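Local coordinates for putative methyl-accepting chemotaxis protein (Salmonella enterica subsp. enterica serovar Typhimurium str. LT2, PDB 6DB1), which probably senses chemical stimuli in the periplasm through this helical N-terminal ligand-binding domain and passes the signal to the chemotaxis machinery, at residues Q26-D29 and Q30-F34; F34-R37 and L38-M42. All blocks are in the same frame, centred on the assembly; numbering follows the deposited sequence. Where two conformers were deposited one is given.

Contact 1. Residues Q26-D29 and Q30-F34; sequences QGND and QYFRF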
loop_
_atom_site.group_PDB
_atom_site.type_symbol
_atom_site.label_atom_id
_atom_site.label_comp_id
_atom_site.label_asym_id
_atom_site.label_seq_id
_atom_site.Cartn_x
_atom_site.Cartn_y
_atom_site.Cartn_z
ATOM N N GLN A 26 -2.142 2.138 -4.711
ATOM C CA GLN A 26 -2.169 3.571 -4.604
ATOM C C GLN A 26 -3.281 3.975 -3.632
ATOM O O GLN A 26 -3.087 4.889 -2.830
ATOM C CB GLN A 26 -2.352 4.206 -5.979
ATOM C CG GLN A 26 -1.109 4.141 -6.851
ATOM C CD GLN A 26 -1.394 4.510 -8.289
ATOM O OE1 GLN A 26 -2.527 4.424 -8.775
ATOM N NE2 GLN A 26 -0.348 4.890 -9.001
ATOM N N GLY A 27 -4.436 3.302 -3.711
ATOM C CA GLY A 27 -5.527 3.595 -2.807
ATOM C C GLY A 27 -5.123 3.342 -1.360
ATOM O O GLY A 27 -5.454 4.111 -0.463
ATOM N N ASN A 28 -4.408 2.251 -1.153
ATOM C CA ASN A 28 -3.947 1.814 0.176
ATOM C C ASN A 28 -2.904 2.803 0.709
ATOM O O ASN A 28 -2.918 3.195 1.879
ATOM C CB ASN A 28 -3.387 0.398 0.074
ATOM C CG ASN A 28 -3.498 -0.395 1.354
ATOM O OD1 ASN A 28 -3.562 0.166 2.442
ATOM N ND2 ASN A 28 -3.543 -1.706 1.221
ATOM N N ASP A 29 -1.961 3.159 -0.154
ATOM C CA ASP A 29 -0.966 4.114 0.201
ATOM C C ASP A 29 -1.620 5.452 0.622
ATOM O O ASP A 29 -1.234 6.032 1.630
ATOM C CB ASP A 29 -0.045 4.372 -0.975
ATOM C CG ASP A 29 1.049 5.329 -0.636
ATOM O OD1 ASP A 29 1.645 5.234 0.466
ATOM O OD2 ASP A 29 1.314 6.183 -1.485
ATOM N N GLN A 30 -2.619 5.902 -0.140
ATOM C CA GLN A 30 -3.300 7.192 0.129
ATOM C C GLN A 30 -4.121 7.127 1.423
ATOM O O GLN A 30 -4.304 8.153 2.111
ATOM C CB GLN A 30 -4.189 7.602 -1.041
ATOM C CG GLN A 30 -3.410 7.886 -2.317
ATOM C CD GLN A 30 -2.492 9.070 -2.170
ATOM O OE1 GLN A 30 -2.796 10.040 -1.483
ATOM N NE2 GLN A 30 -1.367 9.003 -2.853
ATOM N N TYR A 31 -4.644 5.951 1.734
ATOM C CA TYR A 31 -5.341 5.796 2.968
ATOM C C TYR A 31 -4.336 5.865 4.133
ATOM O O TYR A 31 -4.554 6.625 5.092
ATOM C CB TYR A 31 -6.132 4.490 2.985
ATOM C CG TYR A 31 -6.576 4.102 4.368
ATOM C CD1 TYR A 31 -7.555 4.826 5.031
ATOM C CD2 TYR A 31 -5.985 3.039 5.031
ATOM C CE1 TYR A 31 -7.940 4.496 6.317
ATOM C CE2 TYR A 31 -6.369 2.691 6.315
ATOM C CZ TYR A 31 -7.351 3.421 6.959
ATOM O OH TYR A 31 -7.742 3.078 8.221
ATOM N N PHE A 32 -3.231 5.107 4.067
ATOM C CA PHE A 32 -2.269 5.154 5.171
ATOM C C PHE A 32 -1.760 6.584 5.328
ATOM O O PHE A 32 -1.611 7.060 6.453
ATOM C CB PHE A 32 -1.102 4.172 5.024
ATOM C CG PHE A 32 -1.490 2.715 5.086
ATOM C CD1 PHE A 32 -2.504 2.282 5.926
ATOM C CD2 PHE A 32 -0.755 1.759 4.406
ATOM C CE1 PHE A 32 -2.846 0.940 6.002
ATOM C CE2 PHE A 32 -1.092 0.415 4.489
ATOM C CZ PHE A 32 -2.139 0.006 5.285
ATOM N N ARG A 33 -1.519 7.264 4.218
ATOM C CA ARG A 33 -1.058 8.622 4.312
ATOM C C ARG A 33 -2.086 9.448 5.083
ATOM O O ARG A 33 -1.739 10.106 6.054
ATOM C CB ARG A 33 -0.796 9.236 2.935
ATOM C CG ARG A 33 0.506 8.780 2.289
ATOM C CD ARG A 33 0.702 9.429 0.936
ATOM N NE ARG A 33 2.014 9.135 0.395
ATOM C CZ ARG A 33 2.452 9.571 -0.777
ATOM N NH1 ARG A 33 1.656 10.298 -1.543
ATOM N NH2 ARG A 33 3.680 9.283 -1.171
ATOM N N PHE A 34 -3.337 9.377 4.656
ATOM C CA PHE A 34 -4.408 10.130 5.261
ATOM C C PHE A 34 -4.369 10.045 6.788
ATOM O O PHE A 34 -4.533 11.053 7.448
ATOM C CB PHE A 34 -5.769 9.626 4.782
ATOM C CG PHE A 34 -6.911 10.146 5.611
ATOM C CD1 PHE A 34 -7.405 11.423 5.408
ATOM C CD2 PHE A 34 -7.465 9.371 6.616
ATOM C CE1 PHE A 34 -8.434 11.916 6.190
ATOM C CE2 PHE A 34 -8.501 9.864 7.392
ATOM C CZ PHE A 34 -8.977 11.137 7.184
HETATM O O HOH W 1 -0.422 6.728 -4.274
#

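Contact 2. Residues F34-R37 and L38-M42; sequences FVTR and LSRAM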
loop_
_atom_site.group_PDB
_atom_site.type_symbol
_atom_site.label_atom_id
_atom_site.label_comp_id
_atom_site.label_asym_id
_atom_site.label_seq_id
_atom_site.Cartn_x
_atom_site.Cartn_y
_atom_site.Cartn_z
ATOM N N PHE A 34 -3.337 9.377 4.656
ATOM C CA PHE A 34 -4.408 10.130 5.261
ATOM C C PHE A 34 -4.369 10.045 6.788
ATOM O O PHE A 34 -4.533 11.053 7.448
ATOM C CB PHE A 34 -5.769 9.626 4.782
ATOM C CG PHE A 34 -6.911 10.146 5.611
ATOM C CD1 PHE A 34 -7.405 11.423 5.408
ATOM C CD2 PHE A 34 -7.465 9.371 6.616
ATOM C CE1 PHE A 34 -8.434 11.916 6.190
ATOM C CE2 PHE A 34 -8.501 9.864 7.392
ATOM C CZ PHE A 34 -8.977 11.137 7.184
ATOM N N VAL A 35 -4.172 8.844 7.325
ATOM C CA VAL A 35 -4.180 8.627 8.754
ATOM C C VAL A 35 -3.020 9.380 9.409
ATOM O O VAL A 35 -3.178 9.901 10.499
ATOM C CB VAL A 35 -4.120 7.129 9.100
ATOM C CG1 VAL A 35 -3.923 6.904 10.593
ATOM C CG2 VAL A 35 -5.353 6.391 8.605
ATOM N N THR A 36 -1.864 9.426 8.752
ATOM C CA THR A 36 -0.706 10.100 9.318
ATOM C C THR A 36 -0.833 11.618 9.144
ATOM O O THR A 36 -0.589 12.381 10.087
ATOM C CB THR A 36 0.603 9.605 8.695
ATOM O OG1 THR A 36 0.640 10.011 7.328
ATOM C CG2 THR A 36 0.774 8.105 8.789
ATOM N N ARG A 37 -1.226 12.023 7.939
ATOM C CA ARG A 37 -1.409 13.427 7.586
ATOM C C ARG A 37 -2.288 14.104 8.648
ATOM O O ARG A 37 -1.892 15.095 9.289
ATOM C CB ARG A 37 -2.095 13.526 6.217
ATOM C CG ARG A 37 -1.521 12.605 5.146
ATOM C CD ARG A 37 -0.458 13.159 4.214
ATOM N NE ARG A 37 -1.031 13.989 3.158
ATOM C CZ ARG A 37 -0.384 14.369 2.059
ATOM N NH1 ARG A 37 -0.980 15.151 1.174
ATOM N NH2 ARG A 37 0.855 13.962 1.847
ATOM N N LEU A 38 -3.464 13.510 8.852
ATOM C CA LEU A 38 -4.508 14.035 9.765
ATOM C C LEU A 38 -4.017 14.073 11.219
ATOM O O LEU A 38 -4.367 14.997 11.977
ATOM C CB LEU A 38 -5.765 13.166 9.658
ATOM C CG LEU A 38 -6.951 13.633 10.504
ATOM C CD1 LEU A 38 -7.247 15.102 10.239
ATOM C CD2 LEU A 38 -8.188 12.780 10.249
ATOM N N SER A 39 -3.259 13.057 11.610
ATOM C CA SER A 39 -2.743 12.976 12.970
ATOM C C SER A 39 -1.788 14.151 13.253
ATOM O O SER A 39 -1.889 14.794 14.307
ATOM C CB SER A 39 -2.086 11.640 13.202
ATOM O OG SER A 39 -1.504 11.576 14.491
ATOM N N ARG A 40 -0.884 14.458 12.317
ATOM C CA ARG A 40 0.059 15.564 12.524
ATOM C C ARG A 40 -0.700 16.896 12.611
ATOM O O ARG A 40 -0.347 17.771 13.427
ATOM C CB ARG A 40 1.117 15.614 11.420
ATOM C CG ARG A 40 1.973 14.359 11.319
ATOM C CD ARG A 40 3.200 14.583 10.454
ATOM N NE ARG A 40 2.869 15.244 9.197
ATOM C CZ ARG A 40 2.442 14.626 8.100
ATOM N NH1 ARG A 40 2.274 13.314 8.098
ATOM N NH2 ARG A 40 2.185 15.324 7.007
ATOM N N ALA A 41 -1.737 17.055 11.786
ATOM C CA ALA A 41 -2.537 18.291 11.825
ATOM C C ALA A 41 -3.221 18.430 13.199
ATOM O O ALA A 41 -3.338 19.542 13.730
ATOM C CB ALA A 41 -3.537 18.306 10.694
HETATM N N MSE A 42 -3.641 17.301 13.784
HETATM C CA MSE A 42 -4.326 17.300 15.100
HETATM C C MSE A 42 -3.401 17.523 16.272
HETATM O O MSE A 42 -3.805 18.092 17.289
HETATM C CB MSE A 42 -5.123 16.013 15.272
HETATM C CG MSE A 42 -6.296 16.052 14.298
HETATM SE SE MSE A 42 -7.805 17.002 15.120
HETATM C CE MSE A 42 -7.797 18.577 13.949
#

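Contact 1. Residues Q26-D29 and Q30-F34
Helix 13-46 of the four-helix bundle of this ligand-binding domain sets D29 and R33 one turn apart, where their opposite charges form a salt bridge. With CG opposite the backbone N (chi1 -178°), the carboxylate of D29 reaches outward from the helix, and the extended side chain of R33 runs back along the helix to meet it. OD2 of D29 lies 3.6 Å from NE of R33, over one face of the guanidinium and offset toward its rim. The planes are turned 62° apart and no N-H points at the oxygen. A water joins the same carboxylate to Q30: it accepts from NE2 of Q30 at 2.8 Å and gives a weak bond to OD2 of D29 at 3.3 Å. OE1 of Q30 is hydrogen-bonded to N62 on helix 54-73; together with the water on NE2, this helps to set the rotation of the amide. On another side of the helix the amide of N28 lies over one face of the F32 ring, with CG of N28 4.0 Å from CE2 of F32 and the planes 46° apart. F32 also packs on F32 of the second subunit, and a flat aromatic residue suits such a shared surface. Charge without a directed N-H thus holds D29 to R33, whereas Q30 uses both ends of its amide, one to water and one to helix 54-73.

Contact 2. Residues F34-R37 and L38-M42
The backbone N of L38 donates to the carbonyl O of F34 at 3.0 Å, a nearly straight bond (N-H...O 165°). The next bond, from N of S39 to O of V35, is weak at 3.3 Å, and N of R40 then reaches O of T36 at 3.1 Å. Along the inner side, F34 and L38 run side by side and point the same way. CD2 of L38 meets CZ of F34 at 3.6 Å, approaching the ring obliquely. A chi1 of -177° turns CG of L38 away from its own N and carries the branched end beside the phenyl ring. Leucine suits this buried place because a methyl, CD2, can lie against the ring and it brings no polar atom to satisfy. On the exposed side T36 and R40 lie side by side, and a bend at chi3 (-47°) brings NH1 of R40 to 3.6 Å from O of T36. The threonine hydroxyl is not hydrogen-bonded to it but to the carbonyl of R33, a common habit of threonine in helices. R37 turns toward the start of helix 54-73, where its NH1 bonds to the carbonyl of P55 in one of its two conformers. On the buried side F34 and L38 both rest on M102 of helix 80-105, while L38 and M42, a selenomethionine, touch W113 of helix 110-144.

Overall arrangement
Both contacts belong to helix 13-46 and follow each other along it, sharing F34, with centres about 12 Å apart. Contact 1 lies near the middle of the chain, about 6 Å from its centre, and its outer side faces the second subunit. There charged, amide and aromatic groups serve both neighbouring helices and the dimer partner. Contact 2 lies farther out, about 15 Å from the centre, and no other chain of the assembly touches it. Its residues divide more sharply between a hydrophobic side facing the other helices of the same chain and an exposed side of mostly polar side chains. Each contact reaches helices 54-73, 80-105 and 110-144.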